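Local coordinates for protein putative efflux transporter (Bacteroides eggerthii, PDB 4L8J) that probably acts as a periplasmic membrane-fusion (adaptor) subunit of the HlyD family, linking an inner-membrane transporter to an outer-membrane channel in efflux, at the interface of chains A and B. Residues are numbered along the deposited sequence; one frame, centred on the assembly and turned at random. Chains: chain A/B, Putative efflux transporter.

Contact 1: the interface of chains A and B. Residues chain A 3-4, 6-8; chain B 322-323.
The side-chain amide nitrogen NE2 of B:Gln322 donates to the backbone carbonyl O of A:Leu6 at 2.8 Å, an almost straight bond (173° at the hydrogen). This is where the N-terminal segment of one HlyD-family subunit meets residues near the C-terminus of its copy. The acceptor lies in the plane of the B:Gln322 amide, but the nitrogen approaches A:Leu6 O tilted 28° from the carbonyl plane. CG of B:Gln322 points away from the backbone N (chi1 -173°) and the chain runs on extended, carrying the amide across the N-terminal segment. There NE2 also lies 3.3 Å from A:Asp3 O, a proximity rather than a hydrogen bond. The guanidinium of A:Arg8 merely lies near this amide, its plane turned steeply to it, with no bond between them. One residue on, the backbone N of B:Arg323 gives a nearly linear bond to A:Thr4 O, 2.9 Å long. The bond from A:Arg8 N to B:Arg323 O is weak at 3.3 Å. Apolar contact comes from the aliphatic part of B:Arg323: CB and CD each lie 3.8 Å from CG2 of A:Val7. The A:Thr4 methyl CG2 packs against N and CA of B:Gln322.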
ATOM      1  N   ASP A   3      19.013 -16.715 -34.291  1.00 58.58           N
ATOM      2  CA  ASP A   3      20.164 -16.824 -33.399  1.00 57.59           C
ATOM      3  C   ASP A   3      20.365 -15.498 -32.624  1.00 58.39           C
ATOM      4  O   ASP A   3      19.426 -14.703 -32.533  1.00 58.11           O
ATOM      5  CB  ASP A   3      21.419 -17.211 -34.213  1.00 60.73           C
ATOM      6  CG  ASP A   3      22.035 -16.118 -35.086  1.00 73.32           C
ATOM      7  OD1 ASP A   3      21.271 -15.297 -35.647  1.00 72.76           O
ATOM      8  OD2 ASP A   3      23.282 -16.087 -35.203  1.00 81.79           O
ATOM      9  N   THR A   4      21.578 -15.263 -32.065  1.00 51.70           N
ATOM     10  CA  THR A   4      21.908 -14.030 -31.347  1.00 49.75           C
ATOM     11  C   THR A   4      22.124 -12.867 -32.368  1.00 51.31           C
ATOM     12  O   THR A   4      21.925 -11.699 -32.025  1.00 47.00           O
ATOM     13  CB  THR A   4      23.137 -14.227 -30.421  1.00 54.15           C
ATOM     14  OG1 THR A   4      24.256 -14.669 -31.194  1.00 54.14           O
ATOM     15  CG2 THR A   4      22.868 -15.197 -29.245  1.00 48.40           C
ATOM     16  N   LEU A   6      20.284 -12.371 -34.994  1.00 46.56           N
ATOM     17  CA  LEU A   6      18.962 -11.913 -35.378  1.00 43.60           C
ATOM     18  C   LEU A   6      18.585 -10.786 -34.449  1.00 45.88           C
ATOM     19  O   LEU A   6      18.405 -10.987 -33.246  1.00 47.07           O
ATOM     20  CB  LEU A   6      17.925 -13.049 -35.366  1.00 42.49           C
ATOM     21  CG  LEU A   6      16.712 -12.860 -36.296  1.00 46.92           C
ATOM     22  CD1 LEU A   6      17.099 -13.067 -37.767  1.00 47.26           C
ATOM     23  CD2 LEU A   6      15.592 -13.859 -35.967  1.00 49.26           C
ATOM     24  N   VAL A   7      18.543  -9.583 -34.994  1.00 39.75           N
ATOM     25  CA  VAL A   7      18.259  -8.363 -34.242  1.00 38.67           C
ATOM     26  C   VAL A   7      16.768  -8.268 -34.056  1.00 42.82           C
ATOM     27  O   VAL A   7      16.024  -8.290 -35.025  1.00 41.88           O
ATOM     28  CB  VAL A   7      18.873  -7.115 -34.910  1.00 41.35           C
ATOM     29  CG1 VAL A   7      18.593  -5.848 -34.103  1.00 40.23           C
ATOM     30  CG2 VAL A   7      20.373  -7.306 -35.078  1.00 41.50           C
ATOM     31  N   ARG A   8      16.347  -8.181 -32.792  1.00 39.85           N
ATOM     32  CA  ARG A   8      14.960  -8.131 -32.390  1.00 39.00           C
ATOM     33  C   ARG A   8      14.609  -6.755 -31.875  1.00 38.06           C
ATOM     34  O   ARG A   8      15.300  -6.263 -30.989  1.00 35.66           O
ATOM     35  CB  ARG A   8      14.717  -9.196 -31.282  1.00 43.73           C
ATOM     36  CG  ARG A   8      13.241  -9.525 -30.968  1.00 59.68           C
ATOM     37  CD  ARG A   8      12.587 -10.421 -32.015  1.00 66.57           C
ATOM     38  NE  ARG A   8      13.266 -11.708 -32.153  1.00 68.11           N
ATOM     39  CZ  ARG A   8      12.847 -12.699 -32.928  1.00 80.60           C
ATOM     40  NH1 ARG A   8      11.740 -12.563 -33.651  1.00 70.21           N
ATOM     41  NH2 ARG A   8      13.524 -13.837 -32.985  1.00 72.59           N
TER
ATOM     42  N   GLN B 322      21.502 -12.244 -27.288  1.00 33.50           N
ATOM     43  CA  GLN B 322      20.905 -11.786 -28.554  1.00 32.34           C
ATOM     44  C   GLN B 322      20.974 -10.259 -28.716  1.00 35.35           C
ATOM     45  O   GLN B 322      20.731  -9.516 -27.773  1.00 34.00           O
ATOM     46  CB  GLN B 322      19.444 -12.254 -28.667  1.00 32.58           C
ATOM     47  CG  GLN B 322      18.813 -11.968 -30.034  1.00 33.87           C
ATOM     48  CD  GLN B 322      17.561 -12.768 -30.313  1.00 44.07           C
ATOM     49  OE1 GLN B 322      17.054 -13.506 -29.478  1.00 35.93           O
ATOM     50  NE2 GLN B 322      17.049 -12.663 -31.525  1.00 41.96           N
ATOM     51  N   ARG B 323      21.302  -9.813 -29.924  1.00 32.99           N
ATOM     52  CA  ARG B 323      21.290  -8.405 -30.293  1.00 33.98           C
ATOM     53  C   ARG B 323      19.850  -7.886 -30.329  1.00 36.50           C
ATOM     54  O   ARG B 323      18.938  -8.608 -30.763  1.00 34.05           O
ATOM     55  CB  ARG B 323      21.903  -8.193 -31.683  1.00 37.36           C
ATOM     56  CG  ARG B 323      23.346  -8.586 -31.887  1.00 51.83           C
ATOM     57  CD  ARG B 323      23.657  -8.295 -33.353  1.00 64.36           C
ATOM     58  NE  ARG B 323      25.079  -8.379 -33.687  1.00 69.06           N
ATOM     59  CZ  ARG B 323      25.963  -7.407 -33.471  1.00 76.35           C
ATOM     60  NH1 ARG B 323      25.587  -6.275 -32.880  1.00 50.18           N
ATOM     61  NH2 ARG B 323      27.231  -7.567 -33.827  1.00 66.44           N
TER

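Contact 2: the interface of chains A and B. Residues chain A 258, 260, 263, 289; chain B 260, 298, 300.
Strand 256-259 of chain A pairs antiparallel with strand 297-300 of chain B, joining A:Val258 and B:Leu298 by two backbone hydrogen bonds. B:Leu298 N donates to A:Val258 O at 2.8 Å, and A:Val258 N donates to B:Leu298 O at 3.1 Å. The same chain B strand also pairs antiparallel with strand 281-289 of chain A, at A:Val289 and B:Ile300. The strands belong to the beta-rich part of an HlyD-family adaptor; the dimer itself may be a product of crystal packing. The tight part is a set of methyls beside the paired strands. B:Leu298 sends its branched end between the chain A side chains: CD1 sits 3.7 Å from CG2 of A:Val263 and also touches CD1 of A:Leu260. On A:Val258, CG1 is anti to the carbonyl carbon (chi1 -61°), which leaves the other methyl, CG2, between backbone N and carbonyl carbon, where it meets CG1 of B:Ile300 at 3.6 Å, the two side chains crossing at about a right angle. At the two-fold, the leucines A:Leu260 and B:Leu260 run antiparallel alongside each other, meeting CD1 to CD1. Looser are the contacts of A:Val289 with the leucines: its CG2 meets CD2 of B:Leu260 tip to tip at 4.0 Å, and its CG1 stays 4.2 Å from CD2 of B:Leu298. Toward its strand partner, CG2 of A:Val289 lies 3.8 Å from CD1 of B:Ile300.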
ATOM      1  N   VAL A 258      10.313  -1.800 -11.623  1.00 31.84           N
ATOM      2  CA  VAL A 258      10.349  -2.334 -12.979  1.00 32.16           C
ATOM      3  C   VAL A 258       8.916  -2.617 -13.410  1.00 31.82           C
ATOM      4  O   VAL A 258       8.151  -3.116 -12.580  1.00 31.23           O
ATOM      5  CB  VAL A 258      11.254  -3.582 -13.235  1.00 38.00           C
ATOM      6  CG1 VAL A 258      12.717  -3.304 -12.934  1.00 38.81           C
ATOM      7  CG2 VAL A 258      10.759  -4.830 -12.514  1.00 37.53           C
ATOM      8  N   LEU A 260       5.761  -4.768 -14.663  1.00 32.07           N
ATOM      9  CA  LEU A 260       5.446  -6.192 -14.529  1.00 31.55           C
ATOM     10  C   LEU A 260       5.849  -6.941 -15.815  1.00 33.87           C
ATOM     11  O   LEU A 260       6.401  -8.039 -15.733  1.00 33.32           O
ATOM     12  CB  LEU A 260       3.938  -6.370 -14.240  1.00 31.75           C
ATOM     13  CG  LEU A 260       3.339  -7.760 -14.381  1.00 37.81           C
ATOM     14  CD1 LEU A 260       3.899  -8.691 -13.336  1.00 39.12           C
ATOM     15  CD2 LEU A 260       1.816  -7.718 -14.298  1.00 42.47           C
ATOM     16  N   VAL A 263       9.275  -8.825 -16.128  1.00 29.30           N
ATOM     17  CA  VAL A 263       9.593  -9.990 -15.331  1.00 29.64           C
ATOM     18  C   VAL A 263       8.994 -11.283 -15.924  1.00 33.69           C
ATOM     19  O   VAL A 263       7.842 -11.317 -16.372  1.00 32.38           O
ATOM     20  CB  VAL A 263       9.163  -9.759 -13.841  1.00 34.22           C
ATOM     21  CG1 VAL A 263       9.455 -10.976 -12.963  1.00 33.99           C
ATOM     22  CG2 VAL A 263       9.842  -8.516 -13.257  1.00 33.41           C
ATOM     23  N   VAL A 289      11.442 -10.307  -6.391  1.00 32.37           N
ATOM     24  CA  VAL A 289      10.282  -9.437  -6.335  1.00 32.03           C
ATOM     25  C   VAL A 289       9.971  -9.219  -4.850  1.00 37.40           C
ATOM     26  O   VAL A 289       9.938 -10.186  -4.080  1.00 36.65           O
ATOM     27  CB  VAL A 289       9.072 -10.000  -7.139  1.00 34.87           C
ATOM     28  CG1 VAL A 289       7.838  -9.099  -6.999  1.00 34.39           C
ATOM     29  CG2 VAL A 289       9.425 -10.173  -8.607  1.00 34.11           C
TER
ATOM     30  N   LEU B 260       1.751 -14.168  -8.193  1.00 32.07           N
ATOM     31  CA  LEU B 260       2.411 -13.614  -9.377  1.00 31.55           C
ATOM     32  C   LEU B 260       2.755 -14.748 -10.364  1.00 33.87           C
ATOM     33  O   LEU B 260       2.573 -14.582 -11.570  1.00 33.32           O
ATOM     34  CB  LEU B 260       3.686 -12.848  -8.956  1.00 31.75           C
ATOM     35  CG  LEU B 260       4.686 -12.470 -10.036  1.00 37.81           C
ATOM     36  CD1 LEU B 260       4.094 -11.456 -10.981  1.00 39.12           C
ATOM     37  CD2 LEU B 260       5.983 -11.941  -9.430  1.00 42.47           C
ATOM     38  N   LEU B 298       6.297  -3.592 -10.539  1.00 33.67           N
ATOM     39  CA  LEU B 298       6.748  -4.448  -9.444  1.00 31.78           C
ATOM     40  C   LEU B 298       7.874  -3.772  -8.667  1.00 36.30           C
ATOM     41  O   LEU B 298       8.709  -3.053  -9.232  1.00 34.35           O
ATOM     42  CB  LEU B 298       7.256  -5.821  -9.947  1.00 31.06           C
ATOM     43  CG  LEU B 298       6.237  -6.805 -10.539  1.00 35.48           C
ATOM     44  CD1 LEU B 298       6.942  -8.095 -10.970  1.00 34.81           C
ATOM     45  CD2 LEU B 298       5.112  -7.154  -9.510  1.00 35.86           C
ATOM     46  N   ILE B 300      11.285  -4.512  -6.717  1.00 32.24           N
ATOM     47  CA  ILE B 300      12.399  -5.448  -6.750  1.00 31.76           C
ATOM     48  C   ILE B 300      13.301  -5.150  -5.580  1.00 36.38           C
ATOM     49  O   ILE B 300      13.784  -4.019  -5.438  1.00 35.20           O
ATOM     50  CB  ILE B 300      13.157  -5.393  -8.122  1.00 34.19           C
ATOM     51  CG1 ILE B 300      12.229  -5.707  -9.328  1.00 34.50           C
ATOM     52  CG2 ILE B 300      14.394  -6.283  -8.157  1.00 34.06           C
ATOM     53  CD1 ILE B 300      11.392  -6.973  -9.264  1.00 30.77           C
TER

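Contact 3: the interface of chains A and B. Residues chain A 309-311, 326-327; chain B 10-12, 277.
A:Glu326 and B:Thr12 are joined by a side-chain hydrogen bond: the threonine hydroxyl OG1 donates to the carboxylate oxygen OE1 at 2.7 Å. OG1 comes from above the carboxylate plane, and the two side chains cross at about a right angle. The hydroxyl of B:Thr12 sits between its own backbone N and carbonyl carbon (chi1 67°), turning it toward the glutamate. The other carboxylate oxygen, OE2, lies 3.5 Å from the methyl CG1 of B:Val277.

Direct backbone bonds flank this pair. B:Val277 N donates to A:Thr309 O at 2.7 Å, and A:Val327 N donates to B:Val10 O at 2.9 Å.

Water extends both pairings. Water 1 bridges A:Thr309 N and B:Val277 O, each 2.8 Å from the water oxygen, and water 2 links A:Val327 O with B:Thr12 N.

Apolar packing lies among these bonds. CG2 of A:Val311 meets CG2 of B:Val277 at 3.7 Å, and the A:Thr309 methyl CG2 rests against CB of both B:Thr12 and B:Val277.

In the fold, strand 8-14 of chain B is flanked by two strands of chain A, antiparallel to 309-313 and parallel to 324-326, so C-terminal strands of one HlyD-family subunit add to a sheet with the N-terminal strand of the other.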
ATOM      1  N   THR A 309     -10.037 -21.975  -9.893  1.00 34.63           N
ATOM      2  CA  THR A 309      -8.710 -22.546  -9.687  1.00 33.30           C
ATOM      3  C   THR A 309      -7.739 -22.110 -10.793  1.00 34.14           C
ATOM      4  O   THR A 309      -8.016 -22.316 -11.973  1.00 32.50           O
ATOM      5  CB  THR A 309      -8.823 -24.078  -9.600  1.00 35.94           C
ATOM      6  OG1 THR A 309      -9.781 -24.388  -8.599  1.00 36.58           O
ATOM      7  CG2 THR A 309      -7.499 -24.740  -9.271  1.00 33.08           C
ATOM      8  N   VAL A 310      -6.576 -21.568 -10.406  1.00 30.56           N
ATOM      9  CA  VAL A 310      -5.540 -21.162 -11.372  1.00 28.55           C
ATOM     10  C   VAL A 310      -4.268 -22.017 -11.182  1.00 32.07           C
ATOM     11  O   VAL A 310      -3.997 -22.446 -10.072  1.00 31.10           O
ATOM     12  CB  VAL A 310      -5.193 -19.644 -11.331  1.00 32.48           C
ATOM     13  CG1 VAL A 310      -6.378 -18.774 -11.766  1.00 33.16           C
ATOM     14  CG2 VAL A 310      -4.686 -19.206  -9.947  1.00 32.27           C
ATOM     15  N   VAL A 311      -3.472 -22.214 -12.247  1.00 27.87           N
ATOM     16  CA  VAL A 311      -2.171 -22.900 -12.181  1.00 29.30           C
ATOM     17  C   VAL A 311      -1.145 -21.887 -11.607  1.00 32.81           C
ATOM     18  O   VAL A 311      -1.119 -20.759 -12.074  1.00 32.40           O
ATOM     19  CB  VAL A 311      -1.742 -23.407 -13.590  1.00 33.00           C
ATOM     20  CG1 VAL A 311      -0.267 -23.814 -13.623  1.00 32.69           C
ATOM     21  CG2 VAL A 311      -2.637 -24.555 -14.066  1.00 32.82           C
ATOM     22  N   GLU A 326      -3.183 -32.157 -10.368  1.00 35.68           N
ATOM     23  CA  GLU A 326      -2.870 -31.216  -9.309  1.00 38.77           C
ATOM     24  C   GLU A 326      -1.945 -31.903  -8.313  1.00 46.56           C
ATOM     25  O   GLU A 326      -2.252 -33.007  -7.856  1.00 47.62           O
ATOM     26  CB  GLU A 326      -4.155 -30.696  -8.638  1.00 40.58           C
ATOM     27  CG  GLU A 326      -5.011 -29.850  -9.583  1.00 48.71           C
ATOM     28  CD  GLU A 326      -6.099 -28.988  -8.951  1.00 71.67           C
ATOM     29  OE1 GLU A 326      -5.854 -28.392  -7.876  1.00 59.46           O
ATOM     30  OE2 GLU A 326      -7.181 -28.861  -9.567  1.00 62.17           O
ATOM     31  N   VAL A 327      -0.761 -31.311  -8.064  1.00 43.64           N
ATOM     32  CA  VAL A 327       0.226 -31.888  -7.136  1.00 44.16           C
ATOM     33  C   VAL A 327       0.498 -30.863  -6.022  1.00 50.86           C
ATOM     34  O   VAL A 327       0.326 -29.663  -6.245  1.00 48.90           O
ATOM     35  CB  VAL A 327       1.531 -32.398  -7.830  1.00 46.80           C
ATOM     36  CG1 VAL A 327       1.238 -33.539  -8.799  1.00 46.27           C
ATOM     37  CG2 VAL A 327       2.297 -31.274  -8.531  1.00 45.82           C
TER
ATOM     38  N   VAL B  10       0.777 -30.058 -11.984  1.00 29.53           N
ATOM     39  CA  VAL B  10       0.770 -28.589 -11.808  1.00 28.33           C
ATOM     40  C   VAL B  10       0.438 -28.255 -10.378  1.00 33.00           C
ATOM     41  O   VAL B  10      -0.365 -28.961  -9.765  1.00 32.53           O
ATOM     42  CB  VAL B  10      -0.240 -27.846 -12.765  1.00 31.08           C
ATOM     43  CG1 VAL B  10       0.126 -27.998 -14.246  1.00 30.21           C
ATOM     44  CG2 VAL B  10      -1.689 -28.271 -12.517  1.00 30.84           C
ATOM     45  N   LYS B  11       1.001 -27.144  -9.857  1.00 30.72           N
ATOM     46  CA  LYS B  11       0.579 -26.607  -8.555  1.00 29.70           C
ATOM     47  C   LYS B  11      -0.518 -25.597  -8.870  1.00 31.84           C
ATOM     48  O   LYS B  11      -0.510 -24.999  -9.949  1.00 28.38           O
ATOM     49  CB  LYS B  11       1.731 -25.987  -7.747  1.00 32.62           C
ATOM     50  CG  LYS B  11       2.697 -27.009  -7.145  1.00 48.70           C
ATOM     51  CD  LYS B  11       3.715 -26.340  -6.229  1.00 59.55           C
ATOM     52  CE  LYS B  11       4.887 -27.234  -5.877  1.00 72.78           C
ATOM     53  NZ  LYS B  11       5.844 -27.383  -7.009  1.00 80.70           N
ATOM     54  N   THR B  12      -1.533 -25.502  -8.001  1.00 30.53           N
ATOM     55  CA  THR B  12      -2.669 -24.615  -8.216  1.00 30.32           C
ATOM     56  C   THR B  12      -2.993 -23.840  -6.947  1.00 36.07           C
ATOM     57  O   THR B  12      -2.522 -24.185  -5.863  1.00 35.51           O
ATOM     58  CB  THR B  12      -3.926 -25.409  -8.639  1.00 33.98           C
ATOM     59  OG1 THR B  12      -4.326 -26.221  -7.532  1.00 35.17           O
ATOM     60  CG2 THR B  12      -3.744 -26.239  -9.917  1.00 31.65           C
ATOM     61  N   VAL B 277      -8.184 -23.979 -14.154  1.00 33.89           N
ATOM     62  CA  VAL B 277      -8.318 -25.425 -14.033  1.00 33.93           C
ATOM     63  C   VAL B 277      -9.794 -25.763 -13.827  1.00 38.28           C
ATOM     64  O   VAL B 277     -10.370 -25.406 -12.805  1.00 35.43           O
ATOM     65  CB  VAL B 277      -7.457 -25.992 -12.885  1.00 36.56           C
ATOM     66  CG1 VAL B 277      -7.609 -27.515 -12.783  1.00 36.82           C
ATOM     67  CG2 VAL B 277      -5.999 -25.602 -13.064  1.00 36.23           C
TER
HETATM   68  O   HOH W   1     -11.735 -23.105 -11.880  1.00 37.91           O
HETATM   69  O   HOH W   2      -1.356 -27.692  -5.842  1.00 49.80           O

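All three contacts belong to one two-fold interface, and each recurs with the chains exchanged. Contact 1 lies about 25 Å from contact 2 and about 35 Å from contact 3, while contacts 2 and 3 are about 22 Å apart, measured between the centres of their C-alpha atoms. A:Arg8 of contact 1 begins strand 8-14, whose chain B copy serves contact 3. Chain B gives 260, 298 and 300 to contact 2 and 322-323 to contact 1; chain A gives 309-311 and 326-327 to contact 3. This would be consistent with exchanged C-terminal segments, but the structure alone does not show whether the dimer is physiological.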